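PDB 6ZB6: glutathione transferase from Lolium rigidum, which probably catalyses the conjugation of glutathione to electrophilic xenobiotics such as herbicides, as a phi-class enzyme of detoxification. Local coordinates for residues V38-H41 and K42-E45; E133-V136 and A137-E141; F164-F167 and A168-N171. One frame throughout, in Å; residues are numbered along the deposited sequence.

Contact 1: V38-H41 and K42-E45; sequences VMEH and KSPE. With GTB (S-(p-nitrobenzyl)glutathione), chain G.
H41 and K42 touch in a tight local turn at the edge of the glutathione site, where the chain leaves the loop after strand 29-32 and enters helix 44-47. CG of K42 lies over one face of the imidazole, a CH-pi contact 4.0 Å from the centroid of the H41 ring and displaced toward its rim. With its chain bent at chi2 (-60°), the lysine passes across this ring at a slant, by its CD2, until NZ reaches carboxylate oxygen O31 of the bound S-(p-nitrobenzyl)glutathione at 3.1 Å. The same ammonium is also bonded to G53 O, which helps fix its position, while CD2 of H41 approaches ligand atom CA3 at 3.7 Å. The backbone turn that presents the pair is closed by K42 N donating to M39 O at 2.8 Å. Next to it, E40 O accepts twice: S43 OG comes in the carbonyl plane at 2.9 Å, and S43 N approaches from above that plane at 3.1 Å. S43 is the N-cap of the following helix, its OG also bonded to H46 N. The methionine chain, bent twice, brings CE of M39 to 4.0 Å from CG of K42. Beyond the turn, the H41 ring stacks on F36, E40 OE1 is held by D35 N, and helix 44-47 leads away from S43.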
loop_
_atom_site.group_PDB
_atom_site.type_symbol
_atom_site.label_atom_id
_atom_site.label_comp_id
_atom_site.label_asym_id
_atom_site.label_seq_id
_atom_site.Cartn_x
_atom_site.Cartn_y
_atom_site.Cartn_z
ATOM N N VAL A 38 -22.622 -5.380 -7.079
ATOM C CA VAL A 38 -23.862 -5.091 -6.390
ATOM C C VAL A 38 -23.647 -4.056 -5.286
ATOM O O VAL A 38 -24.497 -3.902 -4.412
ATOM C CB VAL A 38 -24.533 -6.369 -5.860
ATOM C CG1 VAL A 38 -24.724 -7.386 -6.998
ATOM C CG2 VAL A 38 -23.751 -6.974 -4.700
ATOM N N MET A 39 -22.518 -3.333 -5.330
ATOM C CA MET A 39 -22.222 -2.236 -4.404
ATOM C C MET A 39 -22.289 -2.706 -2.953
ATOM O O MET A 39 -22.843 -2.025 -2.084
ATOM C CB MET A 39 -23.156 -1.042 -4.636
ATOM C CG MET A 39 -23.138 -0.511 -6.063
ATOM S SD MET A 39 -21.562 0.245 -6.513
ATOM C CE MET A 39 -21.684 1.761 -5.560
ATOM N N GLU A 40 -21.718 -3.888 -2.693
ATOM C CA GLU A 40 -21.806 -4.476 -1.359
ATOM C C GLU A 40 -21.150 -3.590 -0.311
ATOM O O GLU A 40 -21.551 -3.602 0.861
ATOM C CB GLU A 40 -21.170 -5.863 -1.354
ATOM C CG GLU A 40 -21.422 -6.630 -0.080
ATOM C CD GLU A 40 -20.887 -8.047 -0.121
ATOM O OE1 GLU A 40 -20.584 -8.562 -1.224
ATOM O OE2 GLU A 40 -20.771 -8.641 0.968
ATOM N N HIS A 41 -20.155 -2.806 -0.710
ATOM C CA HIS A 41 -19.522 -1.876 0.214
ATOM C C HIS A 41 -20.441 -0.737 0.642
ATOM O O HIS A 41 -20.107 -0.026 1.601
ATOM C CB HIS A 41 -18.243 -1.323 -0.424
ATOM C CG HIS A 41 -18.478 -0.616 -1.722
ATOM N ND1 HIS A 41 -18.955 -1.259 -2.844
ATOM C CD2 HIS A 41 -18.307 0.679 -2.072
ATOM C CE1 HIS A 41 -19.072 -0.388 -3.830
ATOM N NE2 HIS A 41 -18.675 0.793 -3.392
ATOM N N LYS A 42 -21.589 -0.551 -0.019
ATOM C CA LYS A 42 -22.577 0.450 0.377
ATOM C C LYS A 42 -23.807 -0.166 1.038
ATOM O O LYS A 42 -24.808 0.529 1.240
ATOM C CB LYS A 42 -23.004 1.292 -0.833
ATOM C CG LYS A 42 -21.865 1.968 -1.577
ATOM C CD LYS A 42 -21.112 2.914 -0.648
ATOM C CE LYS A 42 -20.210 3.867 -1.418
ATOM N NZ LYS A 42 -19.334 4.656 -0.500
ATOM N N SER A 43 -23.754 -1.448 1.389
ATOM C CA SER A 43 -24.870 -2.134 2.011
ATOM C C SER A 43 -24.993 -1.735 3.487
ATOM O O SER A 43 -24.004 -1.341 4.113
ATOM C CB SER A 43 -24.683 -3.643 1.905
ATOM O OG SER A 43 -23.653 -4.091 2.785
ATOM N N PRO A 44 -26.195 -1.833 4.065
ATOM C CA PRO A 44 -26.327 -1.508 5.499
ATOM C C PRO A 44 -25.366 -2.309 6.357
ATOM O O PRO A 44 -24.724 -1.755 7.260
ATOM C CB PRO A 44 -27.798 -1.848 5.806
ATOM C CG PRO A 44 -28.503 -1.718 4.489
ATOM C CD PRO A 44 -27.490 -2.182 3.451
ATOM N N GLU A 45 -25.214 -3.599 6.053
ATOM C CA GLU A 45 -24.286 -4.446 6.796
ATOM C C GLU A 45 -22.861 -3.895 6.767
ATOM O O GLU A 45 -22.184 -3.849 7.799
ATOM C CB GLU A 45 -24.321 -5.864 6.234
ATOM C CG GLU A 45 -23.315 -6.802 6.871
ATOM C CD GLU A 45 -23.245 -8.146 6.163
ATOM O OE1 GLU A 45 -23.854 -8.275 5.077
ATOM O OE2 GLU A 45 -22.594 -9.068 6.702
HETATM N N1 GTB G . -8.221 6.036 3.380
HETATM C CA1 GTB G . -8.926 4.790 3.123
HETATM C C1 GTB G . -8.054 3.611 3.579
HETATM O O11 GTB G . -6.801 3.649 3.431
HETATM O O12 GTB G . -8.574 2.592 4.108
HETATM C CB1 GTB G . -9.212 4.720 1.618
HETATM C CG1 GTB G . -9.929 3.403 1.324
HETATM C CD1 GTB G . -10.451 3.360 -0.101
HETATM O OE1 GTB G . -10.288 4.270 -0.855
HETATM N N2 GTB G . -11.153 2.175 -0.528
HETATM C CA2 GTB G . -11.649 2.149 -1.889
HETATM C C2 GTB G . -13.169 2.095 -1.838
HETATM O O2 GTB G . -13.747 1.389 -1.071
HETATM C CB2 GTB G . -11.088 0.921 -2.610
HETATM S SG2 GTB G . -9.275 1.116 -2.768
HETATM N N3 GTB G . -13.923 2.940 -2.731
HETATM C CA3 GTB G . -15.370 2.882 -2.688
HETATM C C3 GTB G . -15.949 4.262 -2.392
HETATM O O31 GTB G . -17.149 4.510 -2.695
HETATM O O32 GTB G . -15.239 5.151 -1.846
HETATM C "C'" GTB G . -8.943 2.500 -3.898
HETATM C "C1'" GTB G . -9.563 2.175 -5.254
HETATM C "C2'" GTB G . -10.600 2.954 -5.742
HETATM C "C3'" GTB G . -11.169 2.665 -6.974
HETATM C "C4'" GTB G . -10.696 1.598 -7.723
HETATM N N41 GTB G . -11.295 1.288 -9.020
HETATM O O41 GTB G . -12.268 2.131 -9.586
HETATM O O42 GTB G . -10.961 0.318 -9.589
HETATM C "C5'" GTB G . -9.658 0.817 -7.230
HETATM C "C6'" GTB G . -9.088 1.104 -5.998
#

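Contact 2: E133-V136 and A137-E141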
loop_
_atom_site.group_PDB
_atom_site.type_symbol
_atom_site.label_atom_id
_atom_site.label_comp_id
_atom_site.label_asym_id
_atom_site.label_seq_id
_atom_site.Cartn_x
_atom_site.Cartn_y
_atom_site.Cartn_z
ATOM N N GLU A 133 -5.183 11.747 -20.485
ATOM C CA GLU A 133 -3.733 11.866 -20.584
ATOM C C GLU A 133 -3.202 13.193 -20.044
ATOM O O GLU A 133 -2.008 13.284 -19.740
ATOM C CB GLU A 133 -3.273 11.676 -22.034
ATOM C CG GLU A 133 -3.606 10.312 -22.635
ATOM C CD GLU A 133 -2.769 9.164 -22.066
ATOM O OE1 GLU A 133 -1.842 9.413 -21.259
ATOM O OE2 GLU A 133 -3.051 8.001 -22.426
ATOM N N LYS A 134 -4.037 14.225 -19.912
ATOM C CA LYS A 134 -3.510 15.460 -19.341
ATOM C C LYS A 134 -3.377 15.347 -17.824
ATOM O O LYS A 134 -2.432 15.892 -17.244
ATOM C CB LYS A 134 -4.366 16.666 -19.737
ATOM C CG LYS A 134 -5.776 16.692 -19.183
ATOM C CD LYS A 134 -6.254 18.105 -18.869
ATOM C CE LYS A 134 -7.759 18.116 -18.594
ATOM N NZ LYS A 134 -8.183 16.959 -17.757
ATOM N N VAL A 135 -4.290 14.624 -17.165
ATOM C CA VAL A 135 -4.096 14.312 -15.749
ATOM C C VAL A 135 -2.832 13.479 -15.571
ATOM O O VAL A 135 -2.051 13.697 -14.637
ATOM C CB VAL A 135 -5.329 13.588 -15.165
ATOM C CG1 VAL A 135 -5.087 13.237 -13.701
ATOM C CG2 VAL A 135 -6.599 14.426 -15.303
ATOM N N VAL A 136 -2.610 12.519 -16.470
ATOM C CA VAL A 136 -1.419 11.680 -16.396
ATOM C C VAL A 136 -0.161 12.527 -16.542
ATOM O O VAL A 136 0.778 12.419 -15.742
ATOM C CB VAL A 136 -1.484 10.573 -17.461
ATOM C CG1 VAL A 136 -0.123 9.878 -17.615
ATOM C CG2 VAL A 136 -2.566 9.583 -17.105
ATOM N N ALA A 137 -0.135 13.397 -17.558
ATOM C CA ALA A 137 1.050 14.215 -17.808
ATOM C C ALA A 137 1.358 15.116 -16.623
ATOM O O ALA A 137 2.516 15.237 -16.208
ATOM C CB ALA A 137 0.862 15.044 -19.079
ATOM N N GLU A 138 0.332 15.747 -16.055
ATOM C CA GLU A 138 0.554 16.631 -14.916
ATOM C C GLU A 138 1.022 15.851 -13.698
ATOM O O GLU A 138 1.891 16.321 -12.957
ATOM C CB GLU A 138 -0.717 17.405 -14.601
ATOM C CG GLU A 138 -1.000 18.508 -15.594
ATOM C CD GLU A 138 -2.383 19.090 -15.423
ATOM O OE1 GLU A 138 -2.485 20.305 -15.156
ATOM O OE2 GLU A 138 -3.366 18.328 -15.549
ATOM N N SER A 139 0.472 14.650 -13.487
ATOM C CA SER A 139 0.873 13.844 -12.334
ATOM C C SER A 139 2.289 13.313 -12.489
ATOM O O SER A 139 3.028 13.208 -11.503
ATOM C CB SER A 139 -0.096 12.680 -12.132
ATOM O OG SER A 139 -1.339 13.140 -11.653
ATOM N N LEU A 140 2.678 12.949 -13.716
ATOM C CA LEU A 140 4.021 12.429 -13.932
ATOM C C LEU A 140 5.075 13.474 -13.605
ATOM O O LEU A 140 6.119 13.151 -13.024
ATOM C CB LEU A 140 4.180 11.945 -15.378
ATOM C CG LEU A 140 3.752 10.499 -15.589
ATOM C CD1 LEU A 140 3.580 10.215 -17.081
ATOM C CD2 LEU A 140 4.776 9.549 -14.959
ATOM N N GLU A 141 4.823 14.735 -13.967
ATOM C CA GLU A 141 5.805 15.769 -13.671
ATOM C C GLU A 141 5.943 15.972 -12.170
ATOM O O GLU A 141 7.055 16.179 -11.665
ATOM C CB GLU A 141 5.434 17.070 -14.380
ATOM C CG GLU A 141 5.702 17.026 -15.903
ATOM C CD GLU A 141 7.036 16.349 -16.290
ATOM O OE1 GLU A 141 8.111 16.904 -15.960
ATOM O OE2 GLU A 141 7.006 15.272 -16.942
#
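V136 O receives L140 N at 2.8 Å, one of four successive i to i+4 bonds that define the first turns of alpha-helix 133-156 in the C-terminal, all-helical domain of the glutathione transferase fold. The others run from A137 N to E133 O, from E138 N to K134 O (3.0 Å) and from S139 N to V135 O (2.9 Å). S139 turns its hydroxyl back along the helix, OG beside its own backbone N (chi1 -71°), which brings it to 3.1 Å from V135 O. On the exposed side, K134 and E138 carry opposite charges but do not pair: NZ of K134 and OE2 of E138 stay 5.5 Å apart, and the lysine instead forms a salt bridge with D132. E141 likewise finds its partner further along, in K144. On the inner side, V136 and L140 rest against helix 92-127 through Q119 and I116 respectively, and both also touch H184; S139 meets P115 and I116 of the same long helix. One turn apart, the two aliphatic side chains pack together, CG1 of V136 meeting CD1 of L140 at 3.8 Å.

Contact 3: F164-F167 and A168-N171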
loop_
_atom_site.group_PDB
_atom_site.type_symbol
_atom_site.label_atom_id
_atom_site.label_comp_id
_atom_site.label_asym_id
_atom_site.label_seq_id
_atom_site.Cartn_x
_atom_site.Cartn_y
_atom_site.Cartn_z
ATOM N N PHE A 164 17.029 0.539 8.105
ATOM C CA PHE A 164 16.140 -0.551 8.467
ATOM C C PHE A 164 14.832 -0.378 7.709
ATOM O O PHE A 164 14.366 0.747 7.507
ATOM C CB PHE A 164 15.878 -0.586 9.983
ATOM C CG PHE A 164 15.361 0.715 10.537
ATOM C CD1 PHE A 164 16.240 1.687 10.991
ATOM C CD2 PHE A 164 13.997 0.970 10.592
ATOM C CE1 PHE A 164 15.764 2.889 11.496
ATOM C CE2 PHE A 164 13.519 2.160 11.089
ATOM C CZ PHE A 164 14.403 3.120 11.548
ATOM N N VAL A 165 14.255 -1.497 7.281
ATOM C CA VAL A 165 12.952 -1.448 6.647
ATOM C C VAL A 165 11.930 -1.106 7.720
ATOM O O VAL A 165 12.091 -1.460 8.891
ATOM C CB VAL A 165 12.632 -2.781 5.940
ATOM C CG1 VAL A 165 12.400 -3.905 6.935
ATOM C CG2 VAL A 165 11.458 -2.636 4.990
ATOM N N SER A 166 10.890 -0.378 7.331
ATOM C CA SER A 166 9.917 0.106 8.300
ATOM C C SER A 166 8.550 0.214 7.646
ATOM O O SER A 166 8.396 -0.005 6.443
ATOM C CB SER A 166 10.377 1.444 8.894
ATOM O OG SER A 166 10.082 2.516 8.016
ATOM N N PHE A 167 7.547 0.512 8.485
ATOM C CA PHE A 167 6.196 0.887 8.078
ATOM C C PHE A 167 6.202 1.869 6.911
ATOM O O PHE A 167 5.384 1.758 5.993
ATOM C CB PHE A 167 5.486 1.507 9.295
ATOM C CG PHE A 167 3.988 1.585 9.193
ATOM C CD1 PHE A 167 3.227 0.451 8.976
ATOM C CD2 PHE A 167 3.332 2.807 9.392
ATOM C CE1 PHE A 167 1.819 0.527 8.927
ATOM C CE2 PHE A 167 1.928 2.899 9.350
ATOM C CZ PHE A 167 1.172 1.757 9.118
ATOM N N ALA A 168 7.101 2.855 6.955
ATOM C CA ALA A 168 7.147 3.861 5.894
ATOM C C ALA A 168 7.371 3.217 4.532
ATOM O O ALA A 168 6.639 3.503 3.576
ATOM C CB ALA A 168 8.245 4.885 6.187
ATOM N N ASP A 169 8.364 2.327 4.429
ATOM C CA ASP A 169 8.688 1.719 3.131
ATOM C C ASP A 169 7.535 0.864 2.623
ATOM O O ASP A 169 7.091 1.018 1.478
ATOM C CB ASP A 169 9.952 0.864 3.220
ATOM C CG ASP A 169 11.110 1.605 3.832
ATOM O OD1 ASP A 169 11.729 2.426 3.121
ATOM O OD2 ASP A 169 11.386 1.369 5.025
ATOM N N LEU A 170 7.008 -0.020 3.477
ATOM C CA LEU A 170 6.024 -0.992 3.013
ATOM C C LEU A 170 4.688 -0.357 2.662
ATOM O O LEU A 170 3.942 -0.936 1.864
ATOM C CB LEU A 170 5.861 -2.104 4.047
ATOM C CG LEU A 170 7.184 -2.811 4.378
ATOM C CD1 LEU A 170 6.952 -4.028 5.273
ATOM C CD2 LEU A 170 7.942 -3.224 3.101
ATOM N N ASN A 171 4.362 0.817 3.225
ATOM C CA ASN A 171 3.147 1.514 2.814
ATOM C C ASN A 171 3.189 1.964 1.361
ATOM O O ASN A 171 2.134 2.250 0.780
ATOM C CB ASN A 171 2.905 2.724 3.711
ATOM C CG ASN A 171 2.067 2.371 4.932
ATOM O OD1 ASN A 171 0.975 1.828 4.796
ATOM N ND2 ASN A 171 2.585 2.659 6.128
HETATM O O HOH W 1 12.518 2.808 6.739
#
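N171 holds its amide nitrogen over the centre of the F167 ring, ND2 standing 3.2 Å above the ring plane, with the amide and ring planes close to perpendicular at 80°. F167 places its ring there by carrying CG beside its own carbonyl carbon (chi1 -163°). The backbone binds the same two residues, N171 N donating to F167 O at 3.1 Å. At the other end of the turn, D169 reaches back to S166: its OD2 accepts from S166 N at 2.9 Å through the anti lone pair, while S166 OG accepts from A168 N at 3.2 Å. These reciprocal bonds make a capping box, with S166 as N-cap of helix 167-170, the N-capping feature long recognised in the C-terminal domain of glutathione transferases. S166 O takes L170 N at 3.3 Å, the first i to i+4 backbone bond of the helix. A water joins the box to the preceding loop, accepting from S166 OG and donating to both F164 O and D169 OD2. Beside the box, CG2 of V165 packs on CD2 of L170 at 4.0 Å. The second shell fixes both ends: D169 OD1 accepts from L160 N and W197 NE1, and N171 OD1 from R17 NH1. Around F167 lie F21, helix 68-78 through S72, K73 and L76, and T102 of helix 92-127, which also meets A168.

Overall arrangement
All three contacts are local turns, and each involves the first residues of a helix, but they occupy different depths. Contact 3 is buried, its centre about 11 Å from that of the chain, whereas contact 1 lies at the surface of the N-terminal domain, on the opposite side of the chain's centre, and contact 2 is only partly buried. Contacts 2 and 3 belong to the C-terminal domain, on consecutive helices that both pack on helix 92-127. Serine caps mark contacts 1 and 3, while contact 2 relies on regular helical bonds with charges facing outward. Contact 1 alone bonds the ligand; contact 3 joins the domains through R17 and F21.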